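Local coordinates for protein glutathione S-transferase 2 (Heligmosomoides polygyrus, PDB 1TW9) that probably catalyses the conjugation of glutathione to electrophilic compounds such as organic halides, as a sigma-class member of the glutathione transferase superfamily, at residues E180-A183 against H184-I188; R129-F132 against L133-T137; K195-I198 against E199-E203; D93-T96 against D97-E101. All coordinates share one frame; numbering follows the deposited sequence.

All four interactions are local; three lie within single helices and the fourth spans the end of one. Along the chain they come in the order 4, 2, 1, 3. Interaction 4 lies on helix 82-101 and interaction 2 on helix 119-142; their centres are about 11 Å apart and their side chains touch. Interaction 1, on helix 179-189, packs against interaction 2 with centres about 14 Å apart. These three thus form a connected part of the helical C-terminal half typical of glutathione transferases. Interaction 3, where helix 192-200 ends, is about 18 Å from interaction 1 between centres, without touching it; it faces the thioredoxin-like N-terminal half. Interactions 2 and 4 also reach the second subunit.

Interaction 1. Residues E180-A183 against H184-I188; sequences EVKA and HMERI
R187 turns back over A183 on the solvent side of the amphipathic alpha helix 179-189, part of the helical domain of the glutathione transferase fold. Its CB lies 3.3 Å from A183 O, the carbonyl that also accepts the backbone bond from R187 N. CG stands anti to the backbone N (chi1 175°) and the chain runs straight as far as CD; a bend at chi3 (-62°) then swings the guanidinium back along the helix, so that A183 O sits beneath one face, offset toward its rim. At the tip, NH1 donates to a water 3.0 Å away, which meets the group at its edge. That water donates to E180 O at 2.7 Å, a carbonyl already taking the H184 N hydrogen. A long, flexible arginine suits this exposed flank because it can span a full turn.

The buried flank has a matching water. It donates to V181 O and lies in the plane of the H184 ring, 2.9 Å from ND1, while NE2 is hydrogen-bonded to D157. I188 CG1 lies over one face of this imidazole, toward its rim. V181, compact and branched, packs against I136 and V164. K182, fully extended, runs alongside E186: CE comes within 3.6 Å of OE1, but NZ stays 4.6 Å from that oxygen, too far for a salt bridge.

Interaction 2. Residues R129-F132 against L133-T137; sequences RTKF and LGFIT
Bonds from i+4 N to i O carry helix 119-142 from R129-F132 into L133-T137; L133 N to R129 O is the shortest at 2.7 Å, G134 N to T130 O the most bent (140°), and I136 N meets F132 O in the carbonyl plane. The F132 ring, its CG anti to the backbone N (chi1 -179°), projects outward from the helix, and I136 CG1, one turn on, comes over one face, 3.9 Å from the centroid, in a CH-pi contact. L133 CD2 touches F132 CD1 at 3.8 Å. F132 also stacks on Y98 of helix 82-101; an alanine here is likely to leave I136 CG1 and the Y98 ring without this aromatic partner and open a gap between the helices. K131 CG approaches F135 CE1 at 3.6 Å, and K131 O lies over the F135 face. K131 is salt-bridged to E101, and F135 packs on P47 of the second subunit. A CB at G134 would lie close to T130 O, consistent with a glycine here. The chemistry divides: L133 and I136 pack against V181 of helix 179-189, while T137 OG1 and N donate to L133 O from opposite faces of its plane, satisfying the hydroxyl within the helix.

Interaction 3. Residues K195-I198 against E199-E203; sequences KKWI and ETRPE
K196 O is gripped twice by T200: the hydroxyl OG1 donates to it at 2.9 Å, and the backbone N adds a weak bond. The hydroxyl gets there because OG1 lies between the backbone N and the carbonyl carbon (chi1 64°), which turns it back toward the preceding turn. T200 N also donates to W197 O at 3.1 Å, from well above the carbonyl plane, an i-to-i+3 bond like those of a tightening last turn; R201 N reaches the same oxygen only weakly. R201 is the first residue to leave helical angles, and here a water takes over, donating to both I198 O and R201 O at 2.7 Å each.

W197 and I198 flank R201, whose CB lies over one face of the W197 indole, 3.7 Å from the centroid of the six-membered ring, in a CH-pi contact. Beyond CG the arginine chain runs extended beside I198, whose CG2 is 3.8 Å from R201 NH1, so the guanidinium has an aliphatic cover on one face; its plane is turned 85° from the indole. A long arginine is apt, since its stem packs on the W197 indole and beside I198 while its tip carries charge: NH2 makes salt bridges with E16 and E162, and W197 NE1 also bonds to E16. E199 OE2 lies 3.5 Å from K195 CE but 4.8 Å from K195 NZ, so the charges do not touch. This helix end thus lays W197 on helix 16-24 and strand 30-34, joining the helical and thioredoxin-like domains of the glutathione transferase fold.

Interaction 4. Residues D93-T96 against D97-E101; sequences DAYT and DYRAE
The Y95 ring is overlapped on one face by the aliphatic part of R99, whose CG lies 3.9 Å from the ring centroid and 24° off its normal, a CH-pi contact one helical turn on. Chi1 (-77°) puts R99 CG over the ring, chi2 brings CD to 3.7 Å from Y95 OH, and a bend at chi3 then turns NE and the guanidinium. Beneath them R99 N bonds to Y95 O at 2.8 Å. Y98 approaches from the next position round, its CD2 4.0 Å from Y95 CD1. On this i, i+3, i+4 face of helix 82-101, in the helical bundle of the glutathione transferase fold, Y98 points into the bundle, while Y95 and R99 lie toward its margin, where a ring can carry the arginine's methylenes. The Y95 ring also meets H163 edge-to-face, while the buried Y98 hydroxyl is hydrogen-bonded to both H163 and Y174. With a serine at Y95, the R99 methylenes would probably lose the surface they rest on and be set free to turn, and H163 would lose one of its two ring partners. D97 N bonds to D93 O at 3.1 Å, and D97 OD2 accepts a weak hydrogen bond from Q63 of the second subunit.

Interaction 1. Residues E180-A183 against H184-I188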
loop_
_atom_site.group_PDB
_atom_site.type_symbol
_atom_site.label_atom_id
_atom_site.label_comp_id
_atom_site.label_asym_id
_atom_site.label_seq_id
_atom_site.Cartn_x
_atom_site.Cartn_y
_atom_site.Cartn_z
ATOM N N GLU A 180 -23.213 -11.163 2.815
ATOM C CA GLU A 180 -21.902 -11.899 2.808
ATOM C C GLU A 180 -20.824 -11.108 3.569
ATOM O O GLU A 180 -20.005 -11.666 4.275
ATOM C CB GLU A 180 -21.428 -12.198 1.381
ATOM C CG GLU A 180 -22.276 -13.154 0.582
ATOM C CD GLU A 180 -23.532 -12.521 -0.043
ATOM O OE1 GLU A 180 -23.661 -11.237 -0.114
ATOM O OE2 GLU A 180 -24.417 -13.331 -0.476
ATOM N N VAL A 181 -20.853 -9.786 3.429
ATOM C CA VAL A 181 -19.900 -8.939 4.122
ATOM C C VAL A 181 -20.183 -8.991 5.601
ATOM O O VAL A 181 -19.266 -9.054 6.386
ATOM C CB VAL A 181 -19.953 -7.489 3.625
ATOM C CG1 VAL A 181 -19.133 -6.562 4.528
ATOM C CG2 VAL A 181 -19.484 -7.372 2.200
ATOM N N LYS A 182 -21.458 -8.950 5.997
ATOM C CA LYS A 182 -21.780 -9.094 7.430
ATOM C C LYS A 182 -21.281 -10.437 7.989
ATOM O O LYS A 182 -20.767 -10.467 9.103
ATOM C CB LYS A 182 -23.302 -9.026 7.718
ATOM C CG LYS A 182 -23.495 -8.917 9.255
ATOM C CD LYS A 182 -24.803 -8.702 9.765
ATOM C CE LYS A 182 -24.715 -8.641 11.337
ATOM N NZ LYS A 182 -26.050 -8.177 11.885
ATOM N N ALA A 183 -21.505 -11.523 7.252
ATOM C CA ALA A 183 -21.165 -12.882 7.639
ATOM C C ALA A 183 -19.645 -12.949 7.842
ATOM O O ALA A 183 -19.114 -13.536 8.777
ATOM C CB ALA A 183 -21.565 -13.843 6.507
ATOM N N HIS A 184 -18.955 -12.288 6.934
ATOM C CA HIS A 184 -17.475 -12.223 6.989
ATOM C C HIS A 184 -17.017 -11.459 8.218
ATOM O O HIS A 184 -16.165 -11.925 8.955
ATOM C CB HIS A 184 -16.901 -11.623 5.704
ATOM C CG HIS A 184 -15.437 -11.321 5.748
ATOM N ND1 HIS A 184 -14.932 -10.134 6.207
ATOM C CD2 HIS A 184 -14.368 -12.074 5.382
ATOM C CE1 HIS A 184 -13.600 -10.164 6.111
ATOM N NE2 HIS A 184 -13.243 -11.325 5.581
ATOM N N MET A 185 -17.627 -10.319 8.460
ATOM C CA MET A 185 -17.336 -9.538 9.635
ATOM C C MET A 185 -17.485 -10.386 10.876
ATOM O O MET A 185 -16.597 -10.385 11.766
ATOM C CB MET A 185 -18.254 -8.317 9.662
ATOM C CG MET A 185 -17.936 -7.298 10.696
ATOM S SD MET A 185 -19.412 -6.667 11.523
ATOM C CE MET A 185 -19.125 -7.897 12.675
ATOM N N GLU A 186 -18.579 -11.145 10.960
ATOM C CA GLU A 186 -18.810 -11.915 12.181
ATOM C C GLU A 186 -17.820 -13.063 12.301
ATOM O O GLU A 186 -17.291 -13.326 13.381
ATOM C CB GLU A 186 -20.211 -12.406 12.214
ATOM C CG GLU A 186 -21.184 -11.266 12.330
ATOM C CD GLU A 186 -21.295 -10.554 13.684
ATOM O OE1 GLU A 186 -22.138 -9.621 13.722
ATOM O OE2 GLU A 186 -20.610 -10.854 14.710
ATOM N N ARG A 187 -17.548 -13.710 11.192
ATOM C CA ARG A 187 -16.590 -14.822 11.215
ATOM C C ARG A 187 -15.242 -14.341 11.690
ATOM O O ARG A 187 -14.595 -14.971 12.500
ATOM C CB ARG A 187 -16.458 -15.309 9.787
ATOM C CG ARG A 187 -15.475 -16.352 9.490
ATOM C CD ARG A 187 -15.445 -16.601 7.964
ATOM N NE ARG A 187 -16.760 -17.092 7.447
ATOM C CZ ARG A 187 -17.552 -16.517 6.521
ATOM N NH1 ARG A 187 -17.296 -15.352 5.852
ATOM N NH2 ARG A 187 -18.654 -17.174 6.249
ATOM N N ILE A 188 -14.800 -13.220 11.155
ATOM C CA ILE A 188 -13.470 -12.713 11.488
ATOM C C ILE A 188 -13.416 -12.277 12.939
ATOM O O ILE A 188 -12.496 -12.554 13.662
ATOM C CB ILE A 188 -13.045 -11.591 10.542
ATOM C CG1 ILE A 188 -12.988 -12.103 9.114
ATOM C CG2 ILE A 188 -11.660 -11.039 10.940
ATOM C CD1 ILE A 188 -12.127 -13.354 8.914
HETATM O O HOH W 1 -19.209 -14.246 3.872
HETATM O O HOH W 2 -16.533 -7.821 6.677
#

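Interaction 2. Residues R129-F132 against L133-T137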
loop_
_atom_site.group_PDB
_atom_site.type_symbol
_atom_site.label_atom_id
_atom_site.label_comp_id
_atom_site.label_asym_id
_atom_site.label_seq_id
_atom_site.Cartn_x
_atom_site.Cartn_y
_atom_site.Cartn_z
ATOM N N ARG A 129 -19.883 3.071 0.195
ATOM C CA ARG A 129 -19.879 1.699 0.632
ATOM C C ARG A 129 -20.575 0.772 -0.356
ATOM O O ARG A 129 -20.149 -0.359 -0.526
ATOM C CB ARG A 129 -20.348 1.579 2.085
ATOM C CG ARG A 129 -21.775 1.621 2.302
ATOM C CD ARG A 129 -22.526 0.344 1.904
ATOM N NE ARG A 129 -23.786 0.201 2.651
ATOM C CZ ARG A 129 -24.956 0.656 2.287
ATOM N NH1 ARG A 129 -25.122 1.429 1.227
ATOM N NH2 ARG A 129 -26.011 0.408 3.049
ATOM N N THR A 130 -21.585 1.248 -1.100
ATOM C CA THR A 130 -22.156 0.397 -2.139
ATOM C C THR A 130 -21.117 -0.068 -3.188
ATOM O O THR A 130 -21.071 -1.256 -3.570
ATOM C CB THR A 130 -23.286 1.155 -2.836
ATOM O OG1 THR A 130 -24.349 1.412 -1.897
ATOM C CG2 THR A 130 -23.994 0.370 -4.017
ATOM N N LYS A 131 -20.292 0.868 -3.656
ATOM C CA LYS A 131 -19.254 0.563 -4.599
ATOM C C LYS A 131 -18.210 -0.389 -4.005
ATOM O O LYS A 131 -17.969 -1.465 -4.559
ATOM C CB LYS A 131 -18.569 1.836 -5.044
ATOM C CG LYS A 131 -17.559 1.590 -6.163
ATOM C CD LYS A 131 -17.231 2.888 -6.923
ATOM C CE LYS A 131 -16.652 3.972 -6.003
ATOM N NZ LYS A 131 -16.023 5.181 -6.693
ATOM N N PHE A 132 -17.642 -0.026 -2.861
ATOM C CA PHE A 132 -16.647 -0.856 -2.203
ATOM C C PHE A 132 -17.141 -2.225 -1.728
ATOM O O PHE A 132 -16.500 -3.247 -1.981
ATOM C CB PHE A 132 -16.066 -0.138 -0.993
ATOM C CG PHE A 132 -15.033 -0.913 -0.276
ATOM C CD1 PHE A 132 -15.233 -1.261 1.035
ATOM C CD2 PHE A 132 -13.825 -1.213 -0.908
ATOM C CE1 PHE A 132 -14.226 -1.948 1.723
ATOM C CE2 PHE A 132 -12.834 -1.921 -0.239
ATOM C CZ PHE A 132 -13.077 -2.323 1.068
ATOM N N LEU A 133 -18.312 -2.249 -1.121
ATOM C CA LEU A 133 -18.857 -3.547 -0.655
ATOM C C LEU A 133 -19.260 -4.418 -1.819
ATOM O O LEU A 133 -19.267 -5.627 -1.717
ATOM C CB LEU A 133 -19.924 -3.382 0.409
ATOM C CG LEU A 133 -19.463 -2.772 1.784
ATOM C CD1 LEU A 133 -20.584 -2.930 2.774
ATOM C CD2 LEU A 133 -18.162 -3.304 2.381
ATOM N N GLY A 134 -19.624 -3.811 -2.928
ATOM C CA GLY A 134 -19.914 -4.596 -4.110
ATOM C C GLY A 134 -18.648 -5.322 -4.529
ATOM O O GLY A 134 -18.695 -6.531 -4.879
ATOM N N PHE A 135 -17.518 -4.612 -4.569
ATOM C CA PHE A 135 -16.232 -5.260 -4.953
ATOM C C PHE A 135 -15.846 -6.371 -3.975
ATOM O O PHE A 135 -15.489 -7.497 -4.405
ATOM C CB PHE A 135 -15.074 -4.250 -5.014
ATOM C CG PHE A 135 -15.239 -3.177 -6.071
ATOM C CD1 PHE A 135 -14.886 -1.861 -5.792
ATOM C CD2 PHE A 135 -15.735 -3.465 -7.324
ATOM C CE1 PHE A 135 -15.019 -0.873 -6.750
ATOM C CE2 PHE A 135 -15.856 -2.497 -8.269
ATOM C CZ PHE A 135 -15.507 -1.179 -7.977
ATOM N N ILE A 136 -15.944 -6.082 -2.699
ATOM C CA ILE A 136 -15.665 -7.066 -1.624
ATOM C C ILE A 136 -16.534 -8.304 -1.750
ATOM O O ILE A 136 -16.052 -9.435 -1.651
ATOM C CB ILE A 136 -15.849 -6.429 -0.175
ATOM C CG1 ILE A 136 -14.828 -5.364 0.106
ATOM C CG2 ILE A 136 -15.765 -7.551 0.956
ATOM C CD1 ILE A 136 -13.436 -5.750 -0.191
ATOM N N THR A 137 -17.830 -8.109 -1.985
ATOM C CA THR A 137 -18.793 -9.202 -2.149
ATOM C C THR A 137 -18.439 -10.152 -3.307
ATOM O O THR A 137 -18.528 -11.392 -3.189
ATOM C CB THR A 137 -20.170 -8.617 -2.340
ATOM O OG1 THR A 137 -20.543 -7.928 -1.125
ATOM C CG2 THR A 137 -21.192 -9.743 -2.468
#

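Interaction 3. Residues K195-I198 against E199-E203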
loop_
_atom_site.group_PDB
_atom_site.type_symbol
_atom_site.label_atom_id
_atom_site.label_comp_id
_atom_site.label_asym_id
_atom_site.label_seq_id
_atom_site.Cartn_x
_atom_site.Cartn_y
_atom_site.Cartn_z
ATOM N N LYS A 195 -11.600 -12.167 18.918
ATOM C CA LYS A 195 -12.681 -11.931 19.874
ATOM C C LYS A 195 -12.160 -11.547 21.218
ATOM O O LYS A 195 -12.638 -10.608 21.813
ATOM C CB LYS A 195 -13.486 -13.219 20.038
ATOM C CG LYS A 195 -14.763 -13.128 20.887
ATOM C CD LYS A 195 -15.486 -14.488 20.920
ATOM C CE LYS A 195 -16.615 -14.523 21.967
ATOM N NZ LYS A 195 -17.725 -15.400 21.552
ATOM N N LYS A 196 -11.146 -12.280 21.662
ATOM C CA LYS A 196 -10.507 -11.993 22.966
ATOM C C LYS A 196 -9.891 -10.600 22.993
ATOM O O LYS A 196 -10.046 -9.829 23.986
ATOM C CB LYS A 196 -9.410 -12.983 23.229
ATOM C CG LYS A 196 -8.772 -12.824 24.595
ATOM C CD LYS A 196 -7.455 -13.565 24.617
ATOM C CE LYS A 196 -6.994 -13.984 26.025
ATOM N NZ LYS A 196 -5.512 -14.228 26.061
ATOM N N TRP A 197 -9.235 -10.227 21.915
ATOM C CA TRP A 197 -8.613 -8.902 21.833
ATOM C C TRP A 197 -9.718 -7.832 21.841
ATOM O O TRP A 197 -9.592 -6.833 22.532
ATOM C CB TRP A 197 -7.740 -8.740 20.585
ATOM C CG TRP A 197 -7.356 -7.326 20.323
ATOM C CD1 TRP A 197 -7.768 -6.573 19.309
ATOM C CD2 TRP A 197 -6.535 -6.478 21.148
ATOM N NE1 TRP A 197 -7.257 -5.303 19.398
ATOM C CE2 TRP A 197 -6.476 -5.228 20.531
ATOM C CE3 TRP A 197 -5.878 -6.630 22.378
ATOM C CZ2 TRP A 197 -5.797 -4.142 21.081
ATOM C CZ3 TRP A 197 -5.159 -5.550 22.850
ATOM C CH2 TRP A 197 -5.174 -4.331 22.246
ATOM N N ILE A 198 -10.759 -8.037 21.058
ATOM C CA ILE A 198 -11.855 -7.048 20.995
ATOM C C ILE A 198 -12.511 -6.852 22.347
ATOM O O ILE A 198 -12.783 -5.670 22.775
ATOM C CB ILE A 198 -12.837 -7.398 19.886
ATOM C CG1 ILE A 198 -12.136 -7.246 18.534
ATOM C CG2 ILE A 198 -14.077 -6.529 20.015
ATOM C CD1 ILE A 198 -12.976 -7.738 17.398
ATOM N N GLU A 199 -12.661 -7.949 23.111
ATOM C CA GLU A 199 -13.242 -7.898 24.428
ATOM C C GLU A 199 -12.389 -7.148 25.416
ATOM O O GLU A 199 -12.956 -6.625 26.381
ATOM C CB GLU A 199 -13.442 -9.304 24.997
ATOM C CG GLU A 199 -14.475 -10.092 24.269
ATOM C CD GLU A 199 -14.533 -11.531 24.753
ATOM O OE1 GLU A 199 -13.619 -12.001 25.514
ATOM O OE2 GLU A 199 -15.489 -12.179 24.345
ATOM N N THR A 200 -11.071 -7.124 25.197
ATOM C CA THR A 200 -10.091 -6.586 26.119
ATOM C C THR A 200 -9.371 -5.294 25.742
ATOM O O THR A 200 -8.692 -4.701 26.604
ATOM C CB THR A 200 -9.033 -7.614 26.505
ATOM O OG1 THR A 200 -8.263 -8.007 25.373
ATOM C CG2 THR A 200 -9.674 -8.876 27.014
ATOM N N ARG A 201 -9.555 -4.819 24.527
ATOM C CA ARG A 201 -8.815 -3.636 24.100
ATOM C C ARG A 201 -9.407 -2.432 24.814
ATOM O O ARG A 201 -10.546 -2.467 25.224
ATOM C CB ARG A 201 -8.867 -3.452 22.596
ATOM C CG ARG A 201 -10.214 -3.271 22.082
ATOM C CD ARG A 201 -10.199 -3.214 20.581
ATOM N NE ARG A 201 -11.555 -3.077 20.114
ATOM C CZ ARG A 201 -11.913 -3.220 18.868
ATOM N NH1 ARG A 201 -13.201 -3.108 18.555
ATOM N NH2 ARG A 201 -11.045 -3.484 17.929
ATOM N N PRO A 202 -8.638 -1.352 24.933
ATOM C CA PRO A 202 -9.166 -0.080 25.438
ATOM C C PRO A 202 -10.317 0.401 24.601
ATOM O O PRO A 202 -10.238 0.285 23.355
ATOM C CB PRO A 202 -7.966 0.855 25.316
ATOM C CG PRO A 202 -6.766 -0.058 25.443
ATOM C CD PRO A 202 -7.183 -1.256 24.655
ATOM N N GLU A 203 -11.363 0.864 25.247
ATOM C CA GLU A 203 -12.519 1.394 24.535
ATOM C C GLU A 203 -12.250 2.847 24.215
ATOM O O GLU A 203 -12.188 3.689 25.107
ATOM C CB GLU A 203 -13.770 1.302 25.375
ATOM C CG GLU A 203 -14.261 -0.097 25.676
ATOM C CD GLU A 203 -15.470 -0.075 26.603
ATOM O OE1 GLU A 203 -16.380 0.793 26.378
ATOM O OE2 GLU A 203 -15.507 -0.878 27.594
HETATM O O HOH W 3 -12.893 -3.531 24.449
#

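Interaction 4. Residues D93-T96 against D97-E101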
loop_
_atom_site.group_PDB
_atom_site.type_symbol
_atom_site.label_atom_id
_atom_site.label_comp_id
_atom_site.label_asym_id
_atom_site.label_seq_id
_atom_site.Cartn_x
_atom_site.Cartn_y
_atom_site.Cartn_z
ATOM N N ASP A 93 -5.457 -2.091 -0.788
ATOM C CA ASP A 93 -5.327 -0.825 -1.508
ATOM C C ASP A 93 -6.702 -0.299 -1.967
ATOM O O ASP A 93 -6.951 0.887 -1.979
ATOM C CB ASP A 93 -4.554 -1.063 -2.741
ATOM C CG ASP A 93 -3.088 -0.996 -2.544
ATOM O OD1 ASP A 93 -2.658 -0.468 -1.474
ATOM O OD2 ASP A 93 -2.295 -1.360 -3.488
ATOM N N ALA A 94 -7.563 -1.180 -2.414
ATOM C CA ALA A 94 -8.963 -0.783 -2.704
ATOM C C ALA A 94 -9.619 -0.220 -1.471
ATOM O O ALA A 94 -10.392 0.731 -1.549
ATOM C CB ALA A 94 -9.752 -1.948 -3.230
ATOM N N TYR A 95 -9.312 -0.782 -0.297
ATOM C CA TYR A 95 -9.853 -0.278 0.971
ATOM C C TYR A 95 -9.414 1.180 1.141
ATOM O O TYR A 95 -10.211 2.081 1.476
ATOM C CB TYR A 95 -9.359 -1.155 2.164
ATOM C CG TYR A 95 -9.708 -0.565 3.490
ATOM C CD1 TYR A 95 -11.043 -0.533 3.941
ATOM C CD2 TYR A 95 -8.726 -0.033 4.316
ATOM C CE1 TYR A 95 -11.330 0.001 5.184
ATOM C CE2 TYR A 95 -9.016 0.514 5.510
ATOM C CZ TYR A 95 -10.329 0.553 5.937
ATOM O OH TYR A 95 -10.598 1.089 7.152
ATOM N N THR A 96 -8.107 1.414 0.997
ATOM C CA THR A 96 -7.541 2.744 1.117
ATOM C C THR A 96 -8.243 3.744 0.227
ATOM O O THR A 96 -8.524 4.858 0.651
ATOM C CB THR A 96 -6.048 2.711 0.783
ATOM O OG1 THR A 96 -5.398 1.972 1.787
ATOM C CG2 THR A 96 -5.374 4.098 0.869
ATOM N N ASP A 97 -8.453 3.371 -1.036
ATOM C CA ASP A 97 -9.184 4.234 -1.961
ATOM C C ASP A 97 -10.594 4.546 -1.485
ATOM O O ASP A 97 -11.028 5.702 -1.463
ATOM C CB ASP A 97 -9.293 3.566 -3.337
ATOM C CG ASP A 97 -7.972 3.498 -4.062
ATOM O OD1 ASP A 97 -7.064 4.283 -3.724
ATOM O OD2 ASP A 97 -7.765 2.694 -5.014
ATOM N N TYR A 98 -11.324 3.515 -1.093
ATOM C CA TYR A 98 -12.624 3.708 -0.513
ATOM C C TYR A 98 -12.611 4.657 0.670
ATOM O O TYR A 98 -13.456 5.583 0.725
ATOM C CB TYR A 98 -13.241 2.347 -0.155
ATOM C CG TYR A 98 -14.151 2.353 0.995
ATOM C CD1 TYR A 98 -15.475 2.799 0.872
ATOM C CD2 TYR A 98 -13.722 1.866 2.229
ATOM C CE1 TYR A 98 -16.320 2.789 1.940
ATOM C CE2 TYR A 98 -14.533 1.837 3.285
ATOM C CZ TYR A 98 -15.869 2.263 3.142
ATOM O OH TYR A 98 -16.714 2.272 4.217
ATOM N N ARG A 99 -11.656 4.525 1.589
ATOM C CA ARG A 99 -11.560 5.452 2.739
ATOM C C ARG A 99 -11.349 6.908 2.322
ATOM O O ARG A 99 -11.890 7.851 2.935
ATOM C CB ARG A 99 -10.457 4.990 3.720
ATOM C CG ARG A 99 -10.907 3.810 4.593
ATOM C CD ARG A 99 -11.967 4.219 5.653
ATOM N NE ARG A 99 -11.254 4.459 6.904
ATOM C CZ ARG A 99 -11.533 5.354 7.825
ATOM N NH1 ARG A 99 -12.580 6.164 7.744
ATOM N NH2 ARG A 99 -10.727 5.436 8.872
ATOM N N ALA A 100 -10.570 7.102 1.276
ATOM C CA ALA A 100 -10.405 8.410 0.681
ATOM C C ALA A 100 -11.742 8.995 0.233
ATOM O O ALA A 100 -12.039 10.167 0.490
ATOM C CB ALA A 100 -9.484 8.310 -0.474
ATOM N N GLU A 101 -12.551 8.185 -0.442
ATOM C CA GLU A 101 -13.893 8.614 -0.892
ATOM C C GLU A 101 -14.861 8.950 0.250
ATOM O O GLU A 101 -15.689 9.843 0.127
ATOM C CB GLU A 101 -14.519 7.533 -1.793
ATOM C CG GLU A 101 -13.784 7.333 -3.118
ATOM C CD GLU A 101 -14.509 6.416 -4.104
ATOM O OE1 GLU A 101 -13.839 5.891 -5.032
ATOM O OE2 GLU A 101 -15.740 6.218 -3.969
#